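Local coordinates for Ycf48-like protein (Thermosynechococcus elongatus, PDB 5OJ5), which probably assists early assembly of photosystem II and the replacement of photodamaged D1, binding the C-terminal extension of D1 as a seven-bladed beta-propeller, at residues R145-E156 with M185-Y196. Sequence-based numbering, arbitrary orientation. Where two conformers were deposited one is given.
Sequences RLIKALGNGSAE and MRNLNRSPSGEY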
loop_
_atom_site.group_PDB
_atom_site.type_symbol
_atom_site.label_atom_id
_atom_site.label_comp_id
_atom_site.label_asym_id
_atom_site.label_seq_id
_atom_site.Cartn_x
_atom_site.Cartn_y
_atom_site.Cartn_z
ATOM N N ARG A 145 -0.873 -9.709 7.459
ATOM C CA ARG A 145 -0.258 -8.814 6.497
ATOM C C ARG A 145 -1.142 -7.622 6.161
ATOM O O ARG A 145 -0.636 -6.539 5.918
ATOM C CB ARG A 145 0.092 -9.623 5.207
ATOM C CG ARG A 145 0.627 -8.780 4.073
ATOM C CD ARG A 145 1.928 -8.187 4.372
ATOM N NE ARG A 145 2.497 -7.633 3.167
ATOM C CZ ARG A 145 3.175 -8.341 2.250
ATOM N NH1 ARG A 145 3.453 -9.586 2.480
ATOM N NH2 ARG A 145 3.657 -7.789 1.159
ATOM N N LEU A 146 -2.459 -7.840 6.057
ATOM C CA LEU A 146 -3.369 -6.801 5.594
ATOM C C LEU A 146 -4.666 -6.965 6.352
ATOM O O LEU A 146 -5.140 -8.090 6.542
ATOM C CB LEU A 146 -3.602 -6.956 4.067
ATOM C CG LEU A 146 -4.568 -5.958 3.439
ATOM C CD1 LEU A 146 -4.179 -5.778 1.991
ATOM C CD2 LEU A 146 -6.011 -6.429 3.465
ATOM N N ILE A 147 -5.272 -5.844 6.742
ATOM C CA ILE A 147 -6.646 -5.841 7.241
ATOM C C ILE A 147 -7.398 -4.778 6.489
ATOM O O ILE A 147 -6.851 -3.717 6.155
ATOM C CB ILE A 147 -6.679 -5.619 8.770
ATOM C CG1 ILE A 147 -8.081 -5.853 9.338
ATOM C CG2 ILE A 147 -6.116 -4.282 9.191
ATOM C CD1 ILE A 147 -8.222 -6.603 10.476
ATOM N N LYS A 148 -8.657 -5.077 6.176
ATOM C CA LYS A 148 -9.544 -4.139 5.507
ATOM C C LYS A 148 -10.818 -4.013 6.325
ATOM O O LYS A 148 -11.545 -5.005 6.509
ATOM C CB LYS A 148 -9.838 -4.595 4.076
ATOM C CG LYS A 148 -10.834 -3.681 3.396
ATOM C CD LYS A 148 -10.236 -2.308 3.085
ATOM C CE LYS A 148 -11.114 -1.404 2.320
ATOM N NZ LYS A 148 -10.429 -0.065 2.126
ATOM N N ALA A 149 -11.096 -2.797 6.783
ATOM C CA ALA A 149 -12.321 -2.513 7.521
ATOM C C ALA A 149 -13.480 -2.436 6.545
ATOM O O ALA A 149 -13.408 -1.705 5.551
ATOM C CB ALA A 149 -12.203 -1.158 8.205
ATOM N N LEU A 150 -14.559 -3.172 6.824
ATOM C CA LEU A 150 -15.761 -3.123 5.996
ATOM C C LEU A 150 -16.879 -2.347 6.665
ATOM O O LEU A 150 -17.925 -2.136 6.058
ATOM C CB LEU A 150 -16.211 -4.553 5.667
ATOM C CG LEU A 150 -15.187 -5.367 4.874
ATOM C CD1 LEU A 150 -15.605 -6.817 4.783
ATOM C CD2 LEU A 150 -14.881 -4.783 3.519
ATOM N N GLY A 151 -16.677 -1.896 7.904
ATOM C CA GLY A 151 -17.678 -1.179 8.658
ATOM C C GLY A 151 -18.595 -2.107 9.418
ATOM O O GLY A 151 -18.748 -3.291 9.108
ATOM N N ASN A 152 -19.199 -1.535 10.451
ATOM C CA ASN A 152 -20.274 -2.181 11.173
ATOM C C ASN A 152 -19.905 -3.557 11.662
ATOM O O ASN A 152 -20.735 -4.467 11.592
ATOM C CB ASN A 152 -21.549 -2.208 10.323
ATOM C CG ASN A 152 -22.054 -0.810 10.023
ATOM O OD1 ASN A 152 -22.524 -0.123 10.913
ATOM N ND2 ASN A 152 -21.940 -0.381 8.772
ATOM N N GLY A 153 -18.665 -3.714 12.169
ATOM C CA GLY A 153 -18.250 -4.958 12.767
ATOM C C GLY A 153 -17.608 -5.952 11.833
ATOM O O GLY A 153 -17.172 -7.023 12.291
ATOM N N SER A 154 -17.517 -5.650 10.542
ATOM C CA SER A 154 -16.960 -6.593 9.586
ATOM C C SER A 154 -15.572 -6.148 9.127
ATOM O O SER A 154 -15.285 -4.954 8.986
ATOM C CB SER A 154 -17.884 -6.696 8.374
ATOM O OG SER A 154 -19.078 -7.441 8.657
ATOM N N ALA A 155 -14.724 -7.142 8.861
ATOM C CA ALA A 155 -13.383 -6.864 8.346
ATOM C C ALA A 155 -12.867 -8.123 7.672
ATOM O O ALA A 155 -13.319 -9.238 7.960
ATOM C CB ALA A 155 -12.429 -6.439 9.449
ATOM N N GLU A 156 -11.900 -7.946 6.785
ATOM C CA GLU A 156 -11.180 -9.062 6.184
ATOM C C GLU A 156 -9.704 -8.931 6.442
ATOM O O GLU A 156 -9.164 -7.841 6.464
ATOM C CB GLU A 156 -11.452 -9.169 4.755
ATOM C CG GLU A 156 -11.311 -8.075 3.919
ATOM C CD GLU A 156 -12.044 -8.327 2.595
ATOM O OE1 GLU A 156 -11.473 -7.983 1.561
ATOM O OE2 GLU A 156 -13.168 -8.905 2.548
ATOM N N MET A 185 4.197 -13.664 0.310
ATOM C CA MET A 185 3.942 -12.780 -0.823
ATOM C C MET A 185 4.920 -11.621 -0.826
ATOM O O MET A 185 5.175 -10.999 0.197
ATOM C CB MET A 185 2.513 -12.225 -0.647
ATOM C CG MET A 185 1.413 -13.281 -0.617
ATOM S SD MET A 185 -0.224 -12.696 -0.290
ATOM C CE MET A 185 -0.017 -11.961 1.296
ATOM N N ARG A 186 5.438 -11.286 -2.000
ATOM C CA ARG A 186 6.295 -10.130 -2.180
ATOM C C ARG A 186 5.508 -8.815 -2.106
ATOM O O ARG A 186 6.034 -7.784 -1.677
ATOM C CB ARG A 186 6.989 -10.247 -3.557
ATOM C CG ARG A 186 8.041 -9.216 -3.817
ATOM C CD ARG A 186 8.656 -9.458 -5.157
ATOM N NE ARG A 186 9.902 -8.744 -5.328
ATOM C CZ ARG A 186 11.135 -9.233 -5.162
ATOM N NH1 ARG A 186 11.402 -10.493 -4.790
ATOM N NH2 ARG A 186 12.157 -8.410 -5.371
ATOM N N ASN A 187 4.253 -8.827 -2.527
ATOM C CA ASN A 187 3.397 -7.650 -2.533
ATOM C C ASN A 187 1.975 -8.158 -2.659
ATOM O O ASN A 187 1.745 -9.265 -3.161
ATOM C CB ASN A 187 3.763 -6.658 -3.658
ATOM C CG ASN A 187 4.685 -5.557 -3.192
ATOM O OD1 ASN A 187 4.439 -4.938 -2.159
ATOM N ND2 ASN A 187 5.722 -5.261 -3.965
ATOM N N LEU A 188 1.030 -7.330 -2.209
ATOM C CA LEU A 188 -0.383 -7.660 -2.161
ATOM C C LEU A 188 -1.167 -6.380 -2.363
ATOM O O LEU A 188 -0.894 -5.390 -1.685
ATOM C CB LEU A 188 -0.703 -8.255 -0.778
ATOM C CG LEU A 188 -2.157 -8.560 -0.471
ATOM C CD1 LEU A 188 -2.727 -9.636 -1.374
ATOM C CD2 LEU A 188 -2.318 -8.958 0.996
ATOM N N ASN A 189 -2.158 -6.399 -3.246
ATOM C CA ASN A 189 -3.026 -5.229 -3.443
ATOM C C ASN A 189 -4.457 -5.692 -3.616
ATOM O O ASN A 189 -4.726 -6.822 -4.044
ATOM C CB ASN A 189 -2.564 -4.365 -4.624
ATOM C CG ASN A 189 -1.539 -3.348 -4.199
ATOM O OD1 ASN A 189 -1.799 -2.576 -3.271
ATOM N ND2 ASN A 189 -0.372 -3.356 -4.810
ATOM N N ARG A 190 -5.385 -4.794 -3.314
ATOM C CA ARG A 190 -6.817 -5.047 -3.288
ATOM C C ARG A 190 -7.549 -4.167 -4.299
ATOM O O ARG A 190 -7.165 -3.007 -4.509
ATOM C CB ARG A 190 -7.344 -4.740 -1.870
ATOM C CG ARG A 190 -8.775 -5.184 -1.661
ATOM C CD ARG A 190 -9.228 -4.807 -0.255
ATOM N NE ARG A 190 -10.459 -5.469 0.156
ATOM C CZ ARG A 190 -11.685 -4.986 -0.054
ATOM N NH1 ARG A 190 -11.864 -3.835 -0.700
ATOM N NH2 ARG A 190 -12.731 -5.691 0.363
ATOM N N SER A 191 -8.592 -4.699 -4.920
ATOM C CA SER A 191 -9.424 -3.920 -5.839
ATOM C C SER A 191 -10.647 -3.360 -5.086
ATOM O O SER A 191 -11.018 -3.821 -4.007
ATOM C CB SER A 191 -9.868 -4.771 -7.004
ATOM O OG SER A 191 -11.039 -5.478 -6.653
ATOM N N PRO A 192 -11.397 -2.451 -5.713
ATOM C CA PRO A 192 -12.626 -1.909 -5.086
ATOM C C PRO A 192 -13.671 -2.948 -4.822
ATOM O O PRO A 192 -14.503 -2.761 -3.924
ATOM C CB PRO A 192 -13.129 -0.871 -6.097
ATOM C CG PRO A 192 -11.894 -0.393 -6.757
ATOM C CD PRO A 192 -10.962 -1.657 -6.861
ATOM N N SER A 193 -13.694 -4.016 -5.578
ATOM C CA SER A 193 -14.677 -5.049 -5.347
ATOM C C SER A 193 -14.144 -6.193 -4.531
ATOM O O SER A 193 -14.787 -7.255 -4.467
ATOM C CB SER A 193 -15.251 -5.508 -6.648
ATOM O OG SER A 193 -14.167 -5.840 -7.445
ATOM N N GLY A 194 -12.974 -6.009 -3.900
ATOM C CA GLY A 194 -12.512 -7.012 -2.959
ATOM C C GLY A 194 -11.742 -8.139 -3.586
ATOM O O GLY A 194 -11.587 -9.166 -2.940
ATOM N N GLU A 195 -11.282 -7.970 -4.839
ATOM C CA GLU A 195 -10.321 -8.912 -5.390
ATOM C C GLU A 195 -8.929 -8.569 -4.892
ATOM O O GLU A 195 -8.644 -7.423 -4.529
ATOM C CB GLU A 195 -10.317 -8.777 -6.908
ATOM C CG GLU A 195 -11.663 -8.895 -7.454
ATOM C CD GLU A 195 -11.863 -8.151 -8.788
ATOM O OE1 GLU A 195 -11.531 -6.890 -8.975
ATOM O OE2 GLU A 195 -12.435 -8.864 -9.659
ATOM N N TYR A 196 -8.050 -9.566 -4.884
ATOM C CA TYR A 196 -6.656 -9.339 -4.513
ATOM C C TYR A 196 -5.736 -9.905 -5.572
ATOM O O TYR A 196 -6.061 -10.874 -6.257
ATOM C CB TYR A 196 -6.349 -10.000 -3.153
ATOM C CG TYR A 196 -7.061 -9.370 -1.978
ATOM C CD1 TYR A 196 -6.435 -8.368 -1.234
ATOM C CD2 TYR A 196 -8.351 -9.751 -1.611
ATOM C CE1 TYR A 196 -7.034 -7.805 -0.117
ATOM C CE2 TYR A 196 -8.969 -9.168 -0.485
ATOM C CZ TYR A 196 -8.298 -8.216 0.255
ATOM O OH TYR A 196 -8.915 -7.685 1.371
HETATM O O HOH W 1 -13.117 -9.575 -0.627
#
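With CG anti to the backbone N (chi1 -170°) and the chain extended as far as NE, R190 reaches across to E156, whose CG lies between its own N and carbonyl carbon (chi1 52°), bringing the two side chains together from opposite directions. The guanidinium meets the carboxylate side-on in a salt bridge, NE and NH2 both bonding to OE1, R190 NH2 lying 2.9 Å from E156 OE1. The hydroxyl of Y196 donates to the same oxygen, the OH lying 2.6 Å from E156 OE1. K148 CG covers one face of the guanidinium and G194 CA the other, while R190 CG lies over the tyrosine ring. Alongside this polar group, L146 CD1 packs 3.8 Å from L188 CD2, and L146 CD2 touches Y196 CE1. R145, its chain bent about CB–CG, gives an almost straight bond from NH1 to M185 O, 3.2 Å long. The segments belong to successive blades of the propeller, whose innermost strands 145-151 and 187-190 run nearly parallel, 11° apart, without pairing. Side chains thus join these blades: three protein donors converge on one carboxylate oxygen of the buried E156, which a water also reaches, an arrangement that would probably favour the ionised glutamate and fix the orientation of the guanidinium between K148 CG and G194 CA.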